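Side-chain contacts in 70 kDa protein (Xanthomonas sp., PDB 4B2N), which is a dihaem c-type rubber oxygenase that cleaves polyisoprene with dioxygen, in a fold related to the bacterial dihaem cytochrome c peroxidases: residues A218-S223 and Q621-R626; A364-E369 and R652-E657; Q563-K568 and E657-L662; A591-L596 and A611-P616. One frame throughout, in Å; residues are numbered along the deposited sequence.

Contact 1. Residues A218-S223 and Q621-R626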
# COMPACT_ATOMS: atom_id res chain seq x y z
N ALA A 218 11.78 5.80 1.76
CA ALA A 218 11.52 5.64 3.20
C ALA A 218 12.78 5.44 3.98
O ALA A 218 12.89 5.93 5.11
CB ALA A 218 10.56 4.50 3.46
N GLY A 219 13.74 4.72 3.41
CA GLY A 219 15.01 4.52 4.11
C GLY A 219 15.78 5.81 4.36
O GLY A 219 16.43 5.99 5.45
N LEU A 220 15.74 6.72 3.38
CA LEU A 220 16.56 7.92 3.52
C LEU A 220 15.95 8.81 4.60
O LEU A 220 16.65 9.42 5.41
CB LEU A 220 16.61 8.62 2.18
CG LEU A 220 17.48 9.85 2.10
CD1 LEU A 220 18.92 9.57 2.54
CD2 LEU A 220 17.50 10.37 0.63
N LEU A 221 14.61 8.84 4.67
CA LEU A 221 13.99 9.66 5.77
C LEU A 221 14.36 9.10 7.13
O LEU A 221 14.74 9.84 8.05
CB LEU A 221 12.49 9.58 5.58
CG LEU A 221 11.60 10.32 6.57
CD1 LEU A 221 11.76 11.81 6.38
CD2 LEU A 221 10.15 9.83 6.34
N ALA A 222 14.25 7.77 7.26
CA ALA A 222 14.58 7.05 8.52
C ALA A 222 16.05 7.30 8.89
O ALA A 222 16.39 7.67 10.04
CB ALA A 222 14.30 5.51 8.36
N SER A 223 16.93 7.17 7.89
CA SER A 223 18.37 7.38 8.12
C SER A 223 18.66 8.80 8.59
O SER A 223 19.34 8.99 9.66
CB SER A 223 19.14 7.08 6.83
OG SER A 223 20.50 7.29 7.08
N GLN A 621 26.48 8.89 -2.48
CA GLN A 621 26.65 7.94 -3.59
C GLN A 621 25.54 6.86 -3.58
O GLN A 621 25.03 6.45 -4.63
CB GLN A 621 28.09 7.30 -3.64
CG GLN A 621 29.15 8.04 -4.52
CD GLN A 621 28.85 8.25 -6.09
OE1 GLN A 621 28.33 7.35 -6.80
NE2 GLN A 621 29.24 9.44 -6.62
N GLN A 622 25.14 6.43 -2.39
CA GLN A 622 24.02 5.47 -2.29
C GLN A 622 22.73 6.10 -2.75
O GLN A 622 21.89 5.43 -3.41
CB GLN A 622 23.90 4.92 -0.84
CG GLN A 622 25.07 4.01 -0.45
CD GLN A 622 25.30 3.92 1.08
OE1 GLN A 622 24.60 4.54 1.89
NE2 GLN A 622 26.29 3.10 1.47
N ILE A 623 22.57 7.40 -2.48
CA ILE A 623 21.34 8.12 -2.89
C ILE A 623 21.28 8.03 -4.43
O ILE A 623 20.23 7.75 -4.98
CB ILE A 623 21.34 9.55 -2.31
CG1 ILE A 623 21.09 9.45 -0.83
CG2 ILE A 623 20.31 10.48 -2.97
CD1 ILE A 623 21.37 10.76 -0.14
N LYS A 624 22.43 8.15 -5.11
CA LYS A 624 22.41 8.12 -6.56
C LYS A 624 21.89 6.79 -7.04
O LYS A 624 21.11 6.74 -8.01
CB LYS A 624 23.80 8.45 -7.19
CG LYS A 624 24.10 9.93 -7.14
CD LYS A 624 25.44 10.36 -7.77
CE LYS A 624 25.52 9.83 -9.22
NZ LYS A 624 26.73 10.42 -9.92
N SER A 625 22.25 5.73 -6.38
CA SER A 625 21.73 4.42 -6.78
C SER A 625 20.25 4.24 -6.43
O SER A 625 19.51 3.66 -7.18
CB SER A 625 22.57 3.37 -6.09
OG SER A 625 23.95 3.50 -6.49
N ARG A 626 19.81 4.74 -5.27
CA ARG A 626 18.37 4.65 -4.86
C ARG A 626 17.42 5.36 -5.86
O ARG A 626 16.22 5.05 -5.93
CB ARG A 626 18.14 5.32 -3.47
CG ARG A 626 18.95 4.69 -2.36
CD ARG A 626 18.55 5.39 -0.99
NE ARG A 626 18.74 4.27 -0.20
CZ ARG A 626 17.90 3.52 0.44
NH1 ARG A 626 16.62 3.86 0.81
NH2 ARG A 626 18.51 2.44 0.86
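Leu220 and Ile623 meet crosswise, their side chains at about a right angle, between two short helical segments that run nearly antiparallel at 154° with axes 11.7 Å apart. The isobutyl fork of Leu220 straddles the far end of the isoleucine: CD1 lies 3.8 Å from Ile623 CD1, and Leu220 CD2 reaches the same methyl at 4.0 Å. On the other helix CG1 of Ile623 stands anti to the carbonyl carbon (chi1 -72°), which turns the longer branch and its CD1 methyl to the leucine. Beside this apolar pair comes Arg626, its chain bent at chi3, with the guanidinium set obliquely against the turn at Gly219. Arg626 NH1 comes up against the bare Gly219 CA at 3.7 Å. The charge is held from outside the two segments: NH1 forms a salt bridge with Asp217 and a hydrogen bond to Ser243 O, while NH2 pairs with Asp594. Asp217 also accepts from the backbone N of Leu220, so one carboxylate ties the arginine to the start of helix 218-226. Arg140 of helix 133-141 packs on both Leu220 and Ile623, and helix 593-596 adjoins helix 620-626 through Gln622.

Contact 2. Residues A364-E369 and R652-E657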
# COMPACT_ATOMS: atom_id res chain seq x y z
N ALA A 364 -11.50 -2.20 -25.72
CA ALA A 364 -12.49 -2.67 -24.81
C ALA A 364 -12.84 -4.07 -25.15
O ALA A 364 -13.00 -4.92 -24.28
CB ALA A 364 -13.71 -1.80 -24.85
N VAL A 365 -12.94 -4.34 -26.45
CA VAL A 365 -13.27 -5.66 -26.91
C VAL A 365 -12.15 -6.64 -26.60
O VAL A 365 -12.44 -7.76 -26.17
CB VAL A 365 -13.61 -5.69 -28.44
CG1 VAL A 365 -13.93 -7.12 -28.89
CG2 VAL A 365 -14.86 -4.86 -28.67
N ILE A 366 -10.91 -6.23 -26.86
CA ILE A 366 -9.79 -7.10 -26.67
C ILE A 366 -9.75 -7.39 -25.18
O ILE A 366 -9.64 -8.55 -24.77
CB ILE A 366 -8.49 -6.41 -27.12
CG1 ILE A 366 -8.43 -6.30 -28.67
CG2 ILE A 366 -7.29 -7.25 -26.67
CD1 ILE A 366 -7.58 -5.10 -29.11
N TYR A 367 -9.88 -6.33 -24.38
CA TYR A 367 -9.81 -6.46 -22.90
C TYR A 367 -10.73 -7.62 -22.42
O TYR A 367 -10.29 -8.52 -21.67
CB TYR A 367 -10.17 -5.11 -22.22
CG TYR A 367 -10.16 -5.27 -20.69
CD1 TYR A 367 -11.23 -5.81 -20.04
CD2 TYR A 367 -9.06 -4.90 -19.94
CE1 TYR A 367 -11.20 -6.03 -18.66
CE2 TYR A 367 -9.03 -5.11 -18.58
CZ TYR A 367 -10.08 -5.67 -17.96
OH TYR A 367 -10.02 -5.87 -16.61
N HIS A 368 -11.98 -7.61 -22.87
CA HIS A 368 -13.00 -8.54 -22.37
C HIS A 368 -13.07 -9.85 -23.15
O HIS A 368 -13.60 -10.86 -22.65
CB HIS A 368 -14.33 -7.83 -22.45
CG HIS A 368 -14.47 -6.70 -21.48
ND1 HIS A 368 -14.08 -5.41 -21.77
CD2 HIS A 368 -14.93 -6.70 -20.16
CE1 HIS A 368 -14.34 -4.64 -20.68
NE2 HIS A 368 -14.87 -5.43 -19.71
N GLU A 369 -12.48 -9.91 -24.34
CA GLU A 369 -12.75 -11.09 -25.15
C GLU A 369 -11.57 -11.84 -25.69
O GLU A 369 -11.73 -13.00 -26.06
CB GLU A 369 -13.72 -10.75 -26.32
CG GLU A 369 -15.07 -10.18 -25.85
CD GLU A 369 -16.02 -9.81 -26.98
OE1 GLU A 369 -15.85 -10.31 -28.11
OE2 GLU A 369 -16.94 -9.03 -26.74
N ARG A 652 -1.97 -4.28 -28.37
CA ARG A 652 -1.41 -3.48 -27.22
C ARG A 652 -1.77 -2.00 -27.24
O ARG A 652 -2.21 -1.45 -26.21
CB ARG A 652 0.11 -3.66 -27.14
CG ARG A 652 0.56 -5.09 -26.92
CD ARG A 652 2.06 -5.26 -27.07
NE ARG A 652 2.39 -6.61 -26.61
CZ ARG A 652 2.95 -7.53 -27.36
NH1 ARG A 652 3.19 -7.25 -28.63
NH2 ARG A 652 3.18 -8.76 -26.89
N TRP A 653 -1.58 -1.32 -28.38
CA TRP A 653 -2.03 0.09 -28.45
C TRP A 653 -3.53 0.24 -28.19
O TRP A 653 -3.92 1.22 -27.53
CB TRP A 653 -1.67 0.70 -29.81
CG TRP A 653 -0.19 0.79 -30.02
CD1 TRP A 653 0.57 0.13 -30.96
CD2 TRP A 653 0.78 1.59 -29.23
NE1 TRP A 653 1.92 0.44 -30.85
CE2 TRP A 653 2.11 1.33 -29.84
CE3 TRP A 653 0.69 2.43 -28.15
CZ2 TRP A 653 3.28 1.92 -29.35
CZ3 TRP A 653 1.86 3.04 -27.68
CH2 TRP A 653 3.13 2.80 -28.27
N ALA A 654 -4.36 -0.72 -28.68
CA ALA A 654 -5.82 -0.61 -28.46
C ALA A 654 -6.12 -0.77 -26.98
O ALA A 654 -6.94 -0.01 -26.41
CB ALA A 654 -6.60 -1.66 -29.26
N LEU A 655 -5.43 -1.73 -26.37
CA LEU A 655 -5.64 -1.98 -24.94
C LEU A 655 -5.16 -0.77 -24.15
O LEU A 655 -5.83 -0.40 -23.17
CB LEU A 655 -4.85 -3.20 -24.52
CG LEU A 655 -5.45 -4.60 -24.75
CD1 LEU A 655 -4.31 -5.59 -24.53
CD2 LEU A 655 -6.63 -4.89 -23.80
N ILE A 656 -4.06 -0.14 -24.56
CA ILE A 656 -3.64 1.10 -23.85
C ILE A 656 -4.64 2.23 -23.95
O ILE A 656 -4.96 2.91 -22.95
CB ILE A 656 -2.23 1.54 -24.26
CG1 ILE A 656 -1.20 0.64 -23.59
CG2 ILE A 656 -1.95 2.99 -23.89
CD1 ILE A 656 0.09 0.57 -24.42
N GLU A 657 -5.16 2.45 -25.15
CA GLU A 657 -6.18 3.44 -25.33
C GLU A 657 -7.39 3.13 -24.46
O GLU A 657 -8.00 4.04 -23.87
CB GLU A 657 -6.61 3.46 -26.80
CG GLU A 657 -7.14 4.83 -27.13
CD GLU A 657 -6.07 5.91 -27.16
OE1 GLU A 657 -4.85 5.60 -27.04
OE2 GLU A 657 -6.46 7.09 -27.23
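Segments 364-369 and 652-657, of helices 357-369 and 649-660, cross almost perpendicularly, at -98° with their axes 8.6 Å apart, and come closest in backbone at Tyr367 and Leu655. Ile366 spreads its two branches over the other helix. Its CD1 methyl presses on Ala654 CB at 3.6 Å, and Ile366 CG2 lies 3.8 Å from Leu655 CG, the two side chains crossing at a slant. Leu655 in turn pushes CD2 against the backbone of the opposing helix, 3.6 Å from Tyr367 N. Tyr367 adds its CB, but with CG anti to the backbone N (chi1 178°) the ring is carried away from Leu655, toward Cys390 and His394 of the haem site, and its hydroxyl bonds to Gly395 O. Next to it the imidazole of His368 lies with one face over Tyr367 CD1, and His368 ND1 gives a nearly straight 2.8 Å bond to Ala364 O (167°). That oxygen also accepts from His368 N, the two donors arriving from opposite faces of the carbonyl plane; His368 NE2 is bound to Tyr397 N. With no hydrogen bond between the segments, the join is purely apolar, and Leu655 belongs to the haem c pocket.

Contact 3. Residues Q563-K568 and E657-L662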
# COMPACT_ATOMS: atom_id res chain seq x y z
N GLN A 563 2.02 7.99 -24.21
CA GLN A 563 1.71 6.99 -25.23
C GLN A 563 1.75 5.58 -24.71
O GLN A 563 0.82 4.81 -24.88
CB GLN A 563 2.65 7.05 -26.41
CG GLN A 563 2.59 8.38 -27.16
CD GLN A 563 3.89 8.61 -27.93
OE1 GLN A 563 4.61 7.65 -28.28
NE2 GLN A 563 4.22 9.88 -28.18
N LYS A 564 2.85 5.26 -24.06
CA LYS A 564 3.03 3.94 -23.46
C LYS A 564 2.48 3.84 -22.03
O LYS A 564 2.48 2.73 -21.44
CB LYS A 564 4.53 3.62 -23.49
CG LYS A 564 4.92 3.19 -24.90
CD LYS A 564 6.34 2.69 -24.95
CE LYS A 564 6.81 2.62 -26.39
NZ LYS A 564 8.04 1.79 -26.45
N LEU A 565 2.12 5.01 -21.45
CA LEU A 565 1.35 5.12 -20.20
C LEU A 565 2.24 4.68 -19.06
O LEU A 565 2.18 3.53 -18.62
CB LEU A 565 0.06 4.29 -20.25
CG LEU A 565 -1.27 4.95 -20.02
CD1 LEU A 565 -1.42 6.26 -20.78
CD2 LEU A 565 -2.38 3.98 -20.43
N GLY A 566 3.02 5.65 -18.57
CA GLY A 566 3.99 5.41 -17.50
C GLY A 566 5.07 6.49 -17.46
O GLY A 566 4.94 7.50 -18.14
N TRP A 567 6.13 6.26 -16.66
CA TRP A 567 7.27 7.21 -16.58
C TRP A 567 8.08 7.13 -17.85
O TRP A 567 8.29 6.07 -18.39
CB TRP A 567 8.14 6.96 -15.34
CG TRP A 567 7.27 7.25 -14.15
CD1 TRP A 567 6.61 6.33 -13.31
CD2 TRP A 567 6.85 8.57 -13.72
NE1 TRP A 567 5.80 7.02 -12.42
CE2 TRP A 567 5.93 8.38 -12.61
CE3 TRP A 567 7.11 9.88 -14.19
CZ2 TRP A 567 5.33 9.47 -11.95
CZ3 TRP A 567 6.54 10.95 -13.51
CH2 TRP A 567 5.64 10.75 -12.41
N LYS A 568 8.51 8.28 -18.32
CA LYS A 568 9.62 8.29 -19.27
C LYS A 568 10.83 7.70 -18.52
O LYS A 568 10.96 7.85 -17.30
CB LYS A 568 9.90 9.71 -19.77
CG LYS A 568 8.80 10.25 -20.65
CD LYS A 568 9.11 11.62 -21.19
CE LYS A 568 8.24 11.97 -22.38
NZ LYS A 568 8.31 13.45 -22.46
N GLU A 657 -5.16 2.45 -25.15
CA GLU A 657 -6.18 3.44 -25.33
C GLU A 657 -7.39 3.13 -24.46
O GLU A 657 -8.00 4.04 -23.87
CB GLU A 657 -6.61 3.46 -26.80
CG GLU A 657 -7.14 4.83 -27.13
CD GLU A 657 -6.07 5.91 -27.16
OE1 GLU A 657 -4.85 5.60 -27.04
OE2 GLU A 657 -6.46 7.09 -27.23
N TYR A 658 -7.78 1.86 -24.40
CA TYR A 658 -8.91 1.50 -23.55
C TYR A 658 -8.62 1.82 -22.05
O TYR A 658 -9.49 2.35 -21.33
CB TYR A 658 -9.24 0.03 -23.74
CG TYR A 658 -10.34 -0.43 -22.81
CD1 TYR A 658 -11.57 0.24 -22.78
CD2 TYR A 658 -10.16 -1.54 -21.98
CE1 TYR A 658 -12.57 -0.17 -21.94
CE2 TYR A 658 -11.17 -1.96 -21.11
CZ TYR A 658 -12.37 -1.26 -21.13
OH TYR A 658 -13.40 -1.64 -20.35
N ILE A 659 -7.41 1.56 -21.61
CA ILE A 659 -7.09 1.78 -20.18
C ILE A 659 -7.16 3.28 -19.82
O ILE A 659 -7.45 3.66 -18.65
CB ILE A 659 -5.76 1.12 -19.79
CG1 ILE A 659 -5.92 -0.41 -19.83
CG2 ILE A 659 -5.30 1.60 -18.37
CD1 ILE A 659 -4.63 -1.17 -20.01
N LYS A 660 -6.83 4.13 -20.81
CA LYS A 660 -7.02 5.57 -20.66
C LYS A 660 -8.46 5.94 -20.26
O LYS A 660 -8.63 6.93 -19.59
CB LYS A 660 -6.63 6.31 -21.96
CG LYS A 660 -5.17 6.20 -22.32
CD LYS A 660 -4.88 7.00 -23.61
CE LYS A 660 -3.46 6.88 -24.13
NZ LYS A 660 -3.31 7.50 -25.49
N THR A 661 -9.46 5.16 -20.69
CA THR A 661 -10.82 5.45 -20.37
C THR A 661 -11.24 4.91 -18.99
O THR A 661 -12.34 5.21 -18.53
CB THR A 661 -11.83 4.87 -21.36
OG1 THR A 661 -11.77 3.47 -21.30
CG2 THR A 661 -11.56 5.28 -22.82
N LEU A 662 -10.39 4.11 -18.34
CA LEU A 662 -10.76 3.53 -17.03
C LEU A 662 -10.34 4.46 -15.88
O LEU A 662 -10.71 4.28 -14.76
CB LEU A 662 -10.16 2.13 -16.89
CG LEU A 662 -10.54 1.09 -17.95
CD1 LEU A 662 -9.72 -0.16 -17.71
CD2 LEU A 662 -12.03 0.80 -17.82
OXT LEU A 662 -9.71 5.51 -16.02
O HOH W 1 -1.04 5.47 -26.58
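Lys660 crosses Leu565 at a slant and can be traced outward from helix 649-660. From CB the chain sets out with CG anti to the carbonyl carbon (chi1 -64°), and that CG of Lys660 meets Leu565 CD2 at 4.0 Å. Beyond it the chain runs fully extended, so that Lys660 CE passes Leu565 CD1, also at 4.0 Å; the leucine fork thus rests on the lysine's aliphatic shaft. At the tip Lys660 NZ bridges to Glu657 OE1, one turn back, at 2.9 Å, meeting the carboxylate on its syn side but 30° out of plane. Lys660 NZ also donates to a water at 3.2 Å, and this water donates in turn to Gln563 O at 2.6 Å, making a polar link between the segments beside the apolar one. The other oxygen of Glu657, OE2, accepts from Asn356 N. Looser is the touch of Leu565 CD2 on Ile659 CG2, 4.3 Å apart; Ile659 also touches haem c. Leu565 and Gly566 both face Asp561 in a G1 beta bulge of the hairpin formed by 560-561 and 566-567. Leu524 of helix 524-528 packs on both Leu565 and Ile659.

Contact 4. Residues A591-L596 and A611-P616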
# COMPACT_ATOMS: atom_id res chain seq x y z
N ALA A 591 24.98 -5.87 -3.03
CA ALA A 591 24.18 -4.89 -2.27
C ALA A 591 24.94 -4.10 -1.21
O ALA A 591 25.67 -4.65 -0.39
CB ALA A 591 23.02 -5.62 -1.63
N THR A 592 24.75 -2.79 -1.17
CA THR A 592 25.45 -1.98 -0.14
C THR A 592 24.69 -1.94 1.19
O THR A 592 23.57 -2.44 1.29
CB THR A 592 25.61 -0.55 -0.66
OG1 THR A 592 24.36 -0.14 -1.24
CG2 THR A 592 26.70 -0.51 -1.75
N ILE A 593 25.28 -1.34 2.20
CA ILE A 593 24.70 -1.40 3.53
C ILE A 593 23.28 -0.77 3.63
O ILE A 593 22.45 -1.26 4.36
CB ILE A 593 25.68 -0.76 4.52
CG1 ILE A 593 25.31 -1.16 5.94
CG2 ILE A 593 25.83 0.75 4.31
CD1 ILE A 593 26.31 -0.58 6.93
N ASP A 594 23.02 0.30 2.89
CA ASP A 594 21.73 0.95 2.88
C ASP A 594 20.67 0.05 2.18
O ASP A 594 19.49 0.19 2.41
CB ASP A 594 21.81 2.29 2.14
CG ASP A 594 22.15 2.11 0.70
OD1 ASP A 594 23.24 1.54 0.41
OD2 ASP A 594 21.35 2.51 -0.18
N ILE A 595 21.10 -0.87 1.32
CA ILE A 595 20.13 -1.72 0.65
C ILE A 595 19.80 -2.94 1.54
O ILE A 595 18.67 -3.45 1.55
CB ILE A 595 20.64 -2.18 -0.73
CG1 ILE A 595 20.71 -1.01 -1.69
CG2 ILE A 595 19.77 -3.29 -1.30
CD1 ILE A 595 21.36 -1.36 -3.04
N LEU A 596 20.80 -3.41 2.28
CA LEU A 596 20.65 -4.57 3.13
C LEU A 596 19.96 -4.25 4.45
O LEU A 596 19.48 -5.13 5.08
CB LEU A 596 21.99 -5.22 3.41
CG LEU A 596 22.71 -5.74 2.16
CD1 LEU A 596 24.09 -6.22 2.59
CD2 LEU A 596 21.94 -6.87 1.46
N ALA A 611 21.76 -8.60 19.84
CA ALA A 611 22.63 -7.68 19.16
C ALA A 611 21.84 -7.03 18.00
O ALA A 611 21.10 -7.69 17.30
CB ALA A 611 23.87 -8.40 18.62
N TYR A 612 22.05 -5.75 17.80
CA TYR A 612 21.33 -5.02 16.78
C TYR A 612 22.27 -4.00 16.20
O TYR A 612 23.21 -3.52 16.91
CB TYR A 612 20.05 -4.33 17.36
CG TYR A 612 20.38 -3.21 18.30
CD1 TYR A 612 20.57 -3.45 19.67
CD2 TYR A 612 20.52 -1.90 17.83
CE1 TYR A 612 20.90 -2.43 20.53
CE2 TYR A 612 20.89 -0.88 18.68
CZ TYR A 612 21.04 -1.13 20.02
OH TYR A 612 21.40 -0.08 20.84
N GLN A 613 21.97 -3.59 14.97
CA GLN A 613 22.74 -2.66 14.12
C GLN A 613 21.85 -1.39 13.95
O GLN A 613 20.63 -1.48 13.66
CB GLN A 613 23.01 -3.45 12.78
CG GLN A 613 23.69 -2.74 11.61
CD GLN A 613 23.45 -3.35 10.19
OE1 GLN A 613 23.77 -2.71 9.13
NE2 GLN A 613 22.90 -4.58 10.15
N SER A 614 22.40 -0.21 14.21
CA SER A 614 21.63 1.00 14.05
C SER A 614 21.62 1.40 12.57
O SER A 614 22.48 0.94 11.81
CB SER A 614 22.32 2.08 14.85
OG SER A 614 22.09 1.80 16.22
N PRO A 615 20.66 2.26 12.18
CA PRO A 615 20.53 2.59 10.76
C PRO A 615 21.82 3.22 10.23
O PRO A 615 22.48 4.06 10.89
CB PRO A 615 19.36 3.60 10.74
CG PRO A 615 18.56 3.28 11.98
CD PRO A 615 19.59 2.85 13.00
N PRO A 616 22.26 2.73 9.11
CA PRO A 616 23.45 3.30 8.47
C PRO A 616 23.12 4.76 8.00
O PRO A 616 22.02 4.97 7.49
CB PRO A 616 23.65 2.41 7.24
CG PRO A 616 22.31 1.81 7.00
CD PRO A 616 21.65 1.64 8.34
O HOH W 2 22.77 -3.26 6.47
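The first turn of the short helix 593-596 is packed here against the irregular, proline-containing loop that joins helix 599-607 to helix 620-626. Ile593 carries most of the contact. Its CG1 stands anti to the backbone N (chi1 -163°), which points the long branch outward to the loop and leaves CG2 in the crowded position between N and the carbonyl carbon. Both branches close on Pro616: Ile593 CG2 and CD1 each lie 4.0 Å from Pro616 CB, as isoleucine and ring slide past each other in opposite directions. The ring's CG also approaches the helix backbone, with Pro616 CG 4.2 Å from Asp594 CA. Gln613 reaches in from farther up the loop on an extended chain, its OE1 lying 3.9 Å from Ile593 CG1 without any direct bond between them. A water makes the polar connection instead, donating to Ile593 O and to Gln613 OE1, each at 2.9 Å, and so spanning the helix backbone and the loop side chain. Just before the helix, Thr592 occupies the N-cap position but makes no capping bond with its side chain; Thr592 OG1 donates to Asp594 OD1 at 2.6 Å, on the syn side and 21° out of the carboxylate plane. Tyr597, between helices 593-596 and 599-607, bonds through its OH to Gln613 O, and its side chain touches Pro616. The arrangement is that of a short helix covered by the loop that returns after helix 599-607, closed by an isoleucine-proline contact and a bridging water, away from both haem sites.

How the contacts relate
The four contacts form two clusters on different parts of the chain. Contacts 2 and 3 share Glu657 and helix 649-660, with centres 11 Å apart; each puts one residue of that helix against haem c, and Tyr367 packs on Tyr658 between them. Contacts 1 and 4 lie 12 Å apart and are joined by the Arg626-Asp594 salt bridge and a probable hydrogen bond from Ser223 OG to Pro616 O. Contacts 1, 2 and 3 are buried, whereas contact 4 is partly exposed. None has a direct hydrogen bond across it: contact 2 is wholly apolar, contact 1 sets a guanidinium beside an aliphatic pair, and contacts 3 and 4 add a bridging water.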